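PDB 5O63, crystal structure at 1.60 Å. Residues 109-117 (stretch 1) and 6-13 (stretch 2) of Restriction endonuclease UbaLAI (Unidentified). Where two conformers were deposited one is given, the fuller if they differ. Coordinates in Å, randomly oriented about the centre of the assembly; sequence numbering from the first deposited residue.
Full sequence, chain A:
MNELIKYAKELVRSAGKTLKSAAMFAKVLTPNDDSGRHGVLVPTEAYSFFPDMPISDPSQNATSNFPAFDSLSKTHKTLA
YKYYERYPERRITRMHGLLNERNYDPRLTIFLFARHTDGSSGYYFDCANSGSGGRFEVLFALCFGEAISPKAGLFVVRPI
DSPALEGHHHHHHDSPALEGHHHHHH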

ATOM      1  N   THR A 109       4.266   3.087   2.846  1.00 16.07           N
ATOM      2  CA  THR A 109       3.184   2.889   1.885  1.00 16.26           C
ATOM      3  C   THR A 109       1.912   2.544   2.604  1.00 21.05           C
ATOM      4  O   THR A 109       1.935   1.750   3.553  1.00 20.32           O
ATOM      5  CB  THR A 109       3.532   1.792   0.875  1.00 17.95           C
ATOM      6  OG1 THR A 109       3.791   0.530   1.540  1.00 21.15           O
ATOM      7  CG2 THR A 109       4.703   2.213   0.039  1.00 20.18           C
ATOM      8  N   ILE A 110       0.790   3.136   2.162  1.00 16.97           N
ATOM      9  CA  ILE A 110      -0.519   2.775   2.676  1.00 17.11           C
ATOM     10  C   ILE A 110      -1.357   2.246   1.521  1.00 18.32           C
ATOM     11  O   ILE A 110      -1.473   2.900   0.500  1.00 20.64           O
ATOM     12  CB  ILE A 110      -1.239   3.939   3.330  1.00 19.32           C
ATOM     13  CG1 ILE A 110      -0.412   4.519   4.481  1.00 21.55           C
ATOM     14  CG2 ILE A 110      -2.708   3.473   3.751  1.00 21.34           C
ATOM     15  CD1 ILE A 110      -1.031   5.754   5.026  1.00 26.33           C
ATOM     16  N   PHE A 111      -1.937   1.058   1.694  1.00 17.16           N
ATOM     17  CA  PHE A 111      -2.898   0.531   0.742  1.00 19.86           C
ATOM     18  C   PHE A 111      -4.221   0.437   1.488  1.00 21.03           C
ATOM     19  O   PHE A 111      -4.273  -0.011   2.619  1.00 21.65           O
ATOM     20  CB  PHE A 111      -2.517  -0.857   0.238  1.00 19.85           C
ATOM     21  CG  PHE A 111      -1.216  -0.930  -0.531  1.00 19.67           C
ATOM     22  CD1 PHE A 111      -1.265  -0.993  -1.911  1.00 23.46           C
ATOM     23  CD2 PHE A 111       0.023  -1.042   0.145  1.00 20.80           C
ATOM     24  CE1 PHE A 111      -0.063  -1.093  -2.649  1.00 21.05           C
ATOM     25  CE2 PHE A 111       1.215  -1.131  -0.608  1.00 25.03           C
ATOM     26  CZ  PHE A 111       1.127  -1.158  -1.977  1.00 24.66           C
ATOM     27  N   LEU A 112      -5.299   0.833   0.836  0.56 20.08           N
ATOM     28  CA  LEU A 112      -6.622   0.747   1.446  0.56 20.63           C
ATOM     29  C   LEU A 112      -7.500  -0.023   0.476  0.56 25.21           C
ATOM     30  O   LEU A 112      -7.470   0.271  -0.724  0.56 24.65           O
ATOM     31  CB  LEU A 112      -7.202   2.142   1.666  0.56 22.00           C
ATOM     32  CG  LEU A 112      -8.476   2.292   2.482  0.56 23.53           C
ATOM     33  CD1 LEU A 112      -8.115   2.155   3.940  0.56 26.18           C
ATOM     34  CD2 LEU A 112      -9.195   3.661   2.160  0.56 25.11           C
ATOM     35  N   PHE A 113      -8.250  -1.011   0.966  1.00 25.81           N
ATOM     36  CA  PHE A 113      -9.256  -1.669   0.148  1.00 26.70           C
ATOM     37  C   PHE A 113     -10.581  -1.212   0.680  1.00 29.34           C
ATOM     38  O   PHE A 113     -10.886  -1.453   1.844  1.00 28.19           O
ATOM     39  CB  PHE A 113      -9.154  -3.203   0.163  1.00 27.76           C
ATOM     40  CG  PHE A 113     -10.243  -3.855  -0.665  1.00 34.03           C
ATOM     41  CD1 PHE A 113     -10.156  -3.890  -2.042  1.00 34.11           C
ATOM     42  CD2 PHE A 113     -11.381  -4.358  -0.054  1.00 36.68           C
ATOM     43  CE1 PHE A 113     -11.171  -4.466  -2.816  1.00 39.91           C
ATOM     44  CE2 PHE A 113     -12.390  -4.945  -0.804  1.00 38.09           C
ATOM     45  CZ  PHE A 113     -12.281  -5.001  -2.191  1.00 41.45           C
ATOM     46  N   ALA A 114     -11.345  -0.492  -0.119  1.00 29.34           N
ATOM     47  CA  ALA A 114     -12.630   0.010   0.379  1.00 31.24           C
ATOM     48  C   ALA A 114     -13.828  -0.587  -0.349  1.00 33.11           C
ATOM     49  O   ALA A 114     -13.819  -0.748  -1.564  1.00 32.41           O
ATOM     50  CB  ALA A 114     -12.652   1.525   0.299  1.00 28.85           C
ATOM     51  N   ARG A 115     -14.872  -0.925   0.413  1.00 33.22           N
ATOM     52  CA  ARG A 115     -16.208  -1.123  -0.140  1.00 38.31           C
ATOM     53  C   ARG A 115     -16.894   0.232  -0.179  1.00 35.68           C
ATOM     54  O   ARG A 115     -16.846   1.004   0.790  1.00 35.06           O
ATOM     55  CB  ARG A 115     -17.014  -2.106   0.703  1.00 45.73           C
ATOM     56  CG  ARG A 115     -16.298  -3.382   1.070  1.00 51.08           C
ATOM     57  CD  ARG A 115     -16.599  -4.496   0.109  1.00 57.05           C
ATOM     58  NE  ARG A 115     -15.822  -5.683   0.442  1.00 62.54           N
ATOM     59  CZ  ARG A 115     -15.618  -6.698  -0.392  1.00 66.06           C
ATOM     60  NH1 ARG A 115     -16.145  -6.666  -1.612  1.00 69.26           N
ATOM     61  NH2 ARG A 115     -14.886  -7.740  -0.014  1.00 65.13           N
ATOM     62  N   HIS A 116     -17.548   0.510  -1.300  1.00 36.38           N
ATOM     63  CA  HIS A 116     -18.215   1.781  -1.474  1.00 37.26           C
ATOM     64  C   HIS A 116     -19.694   1.657  -1.236  1.00 42.39           C
ATOM     65  O   HIS A 116     -20.283   0.589  -1.402  1.00 42.34           O
ATOM     66  CB  HIS A 116     -17.961   2.319  -2.881  1.00 36.59           C
ATOM     67  CG  HIS A 116     -16.491   2.454  -3.193  1.00 36.02           C
ATOM     68  ND1 HIS A 116     -15.957   2.117  -4.422  1.00 35.43           N
ATOM     69  CD2 HIS A 116     -15.442   2.849  -2.424  1.00 35.97           C
ATOM     70  CE1 HIS A 116     -14.645   2.303  -4.400  1.00 32.92           C
ATOM     71  NE2 HIS A 116     -14.310   2.770  -3.206  1.00 35.36           N
ATOM     72  N   THR A 117     -20.279   2.765  -0.843  1.00 38.92           N
ATOM     73  CA  THR A 117     -21.730   2.769  -0.633  1.00 42.66           C
ATOM     74  C   THR A 117     -22.532   2.383  -1.875  1.00 46.05           C
ATOM     75  O   THR A 117     -23.637   1.841  -1.748  1.00 49.46           O
ATOM     76  CB  THR A 117     -22.205   4.128  -0.145  1.00 42.85           C
ATOM     77  OG1 THR A 117     -21.900   5.150  -1.108  1.00 43.91           O
ATOM     78  CG2 THR A 117     -21.602   4.430   1.175  1.00 40.12           C
TER
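Stretch 2 6-13: KYAKELVR

Residues 6-13 form part of a longer helix, held by its own i to i+4 bonds from E10 N to K6 O (3.0 Å) through R13 N to K9 O (2.9 Å). It lies across strand 109-116 with an angle of 73° between their N-to-C directions (signed crossing -73°), and the axes approach to 10.2 Å. That spacing leaves room for one layer of side chains. In backbone register, A8 CA sits 7.6 Å from L112 CA, and V12 CA 7.6 Å from A114 CA.

The apolar packing follows two periodicities. On the strand, alternation sends I110, L112 and A114 toward the helix while F111 and R115 point away; on the helix, Y7, L11 and V12 point toward the strand and K9 away. L112 and V12 each touch three residues; L112 CD2 meets A8 CB at 3.9 Å, V12 CG2 at 4.1 Å and, more loosely, L11 CD2 at 4.5 Å. V12 CG2 also reaches A114 CB at 3.7 Å, a small residue facing a branched one.

Aromatic side chains close the row. I110 CD1 lies 3.6 Å from Y7 OH and 4.0 Å from Y7 CZ, while H116 CD2 approaches V12 CG1 at 3.8 Å; both rings are met obliquely.

No hydrogen bond crosses the contact; Y7 OH, H116 ND1 and H116 NE2 are satisfied elsewhere in the structure.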

ATOM      1  N   LYS A   6     -11.115   9.390   9.324  1.00 30.50           N
ATOM      2  CA  LYS A   6     -11.210  10.615   8.523  1.00 31.73           C
ATOM      3  C   LYS A   6     -10.311  10.531   7.323  1.00 30.06           C
ATOM      4  O   LYS A   6     -10.724  10.909   6.208  1.00 32.73           O
ATOM      5  CB  LYS A   6     -10.869  11.883   9.323  1.00 35.35           C
ATOM      6  CG  LYS A   6     -11.949  12.222  10.360  1.00 45.49           C
ATOM      7  CD  LYS A   6     -11.370  12.959  11.544  1.00 51.62           C
ATOM      8  CE  LYS A   6     -10.896  14.334  11.135  1.00 53.70           C
ATOM      9  NZ  LYS A   6     -10.412  15.117  12.308  1.00 51.96           N
ATOM     10  N   TYR A   7      -9.073  10.104   7.540  1.00 29.68           N
ATOM     11  CA  TYR A   7      -8.192   9.868   6.404  1.00 24.77           C
ATOM     12  C   TYR A   7      -8.739   8.927   5.334  1.00 24.40           C
ATOM     13  O   TYR A   7      -8.706   9.220   4.137  1.00 27.17           O
ATOM     14  CB  TYR A   7      -6.860   9.301   6.982  1.00 23.67           C
ATOM     15  CG  TYR A   7      -5.937   8.822   5.892  1.00 26.14           C
ATOM     16  CD1 TYR A   7      -5.149   9.713   5.201  1.00 25.82           C
ATOM     17  CD2 TYR A   7      -5.853   7.455   5.562  1.00 26.61           C
ATOM     18  CE1 TYR A   7      -4.228   9.252   4.176  1.00 22.57           C
ATOM     19  CE2 TYR A   7      -5.007   7.011   4.561  1.00 24.79           C
ATOM     20  CZ  TYR A   7      -4.206   7.912   3.886  1.00 26.19           C
ATOM     21  OH  TYR A   7      -3.373   7.416   2.914  1.00 24.46           O
ATOM     22  N   ALA A   8      -9.190   7.755   5.752  1.00 29.56           N
ATOM     23  CA  ALA A   8      -9.742   6.793   4.794  1.00 29.77           C
ATOM     24  C   ALA A   8     -10.926   7.347   4.045  1.00 31.24           C
ATOM     25  O   ALA A   8     -11.032   7.164   2.808  1.00 30.25           O
ATOM     26  CB  ALA A   8     -10.136   5.469   5.524  1.00 30.84           C
ATOM     27  N   LYS A   9     -11.840   8.035   4.752  1.00 30.77           N
ATOM     28  CA  LYS A   9     -12.992   8.591   4.086  1.00 30.76           C
ATOM     29  C   LYS A   9     -12.564   9.656   3.063  1.00 32.72           C
ATOM     30  O   LYS A   9     -13.115   9.742   1.972  1.00 35.21           O
ATOM     31  CB  LYS A   9     -13.999   9.164   5.141  1.00 35.20           C
ATOM     32  CG  LYS A   9     -14.682   8.043   5.908  1.00 33.79           C
ATOM     33  CD  LYS A   9     -15.745   8.532   6.946  1.00 40.74           C
ATOM     34  CE  LYS A   9     -16.917   9.134   6.287  1.00 49.83           C
ATOM     35  NZ  LYS A   9     -16.627  10.546   5.925  1.00 55.69           N
ATOM     36  N   GLU A  10     -11.548  10.429   3.404  1.00 31.75           N
ATOM     37  CA  GLU A  10     -11.060  11.483   2.535  1.00 35.23           C
ATOM     38  C   GLU A  10     -10.425  10.882   1.249  1.00 34.15           C
ATOM     39  O   GLU A  10     -10.578  11.402   0.114  1.00 32.92           O
ATOM     40  CB  GLU A  10     -10.033  12.324   3.313  1.00 40.35           C
ATOM     41  CG  GLU A  10      -9.793  13.734   2.726  1.00 45.64           C
ATOM     42  N   LEU A  11      -9.724   9.776   1.436  1.00 32.17           N
ATOM     43  CA  LEU A  11      -9.063   9.129   0.291  1.00 30.04           C
ATOM     44  C   LEU A  11     -10.138   8.586  -0.676  1.00 29.03           C
ATOM     45  O   LEU A  11     -10.034   8.731  -1.938  1.00 29.63           O
ATOM     46  CB  LEU A  11      -8.124   8.029   0.814  1.00 28.61           C
ATOM     47  CG  LEU A  11      -7.246   7.258  -0.141  1.00 36.85           C
ATOM     48  CD1 LEU A  11      -6.615   8.220  -1.126  1.00 40.21           C
ATOM     49  CD2 LEU A  11      -6.170   6.642   0.712  1.00 34.43           C
ATOM     50  N   VAL A  12     -11.201   7.988  -0.120  1.00 29.46           N
ATOM     51  CA  VAL A  12     -12.255   7.443  -0.994  1.00 29.95           C
ATOM     52  C   VAL A  12     -12.994   8.579  -1.686  1.00 31.92           C
ATOM     53  O   VAL A  12     -13.251   8.549  -2.908  1.00 31.68           O
ATOM     54  CB  VAL A  12     -13.172   6.504  -0.202  1.00 27.85           C
ATOM     55  CG1 VAL A  12     -14.393   6.166  -0.953  1.00 30.92           C
ATOM     56  CG2 VAL A  12     -12.360   5.234   0.170  1.00 32.30           C
ATOM     57  N   ARG A  13     -13.342   9.611  -0.923  1.00 33.81           N
ATOM     58  CA  ARG A  13     -14.025  10.735  -1.543  1.00 37.85           C
ATOM     59  C   ARG A  13     -13.143  11.379  -2.647  1.00 35.91           C
ATOM     60  O   ARG A  13     -13.710  11.923  -3.603  1.00 34.49           O
ATOM     61  CB  ARG A  13     -14.439  11.758  -0.476  1.00 42.27           C
ATOM     62  CG  ARG A  13     -13.344  12.753  -0.168  1.00 43.35           C
TER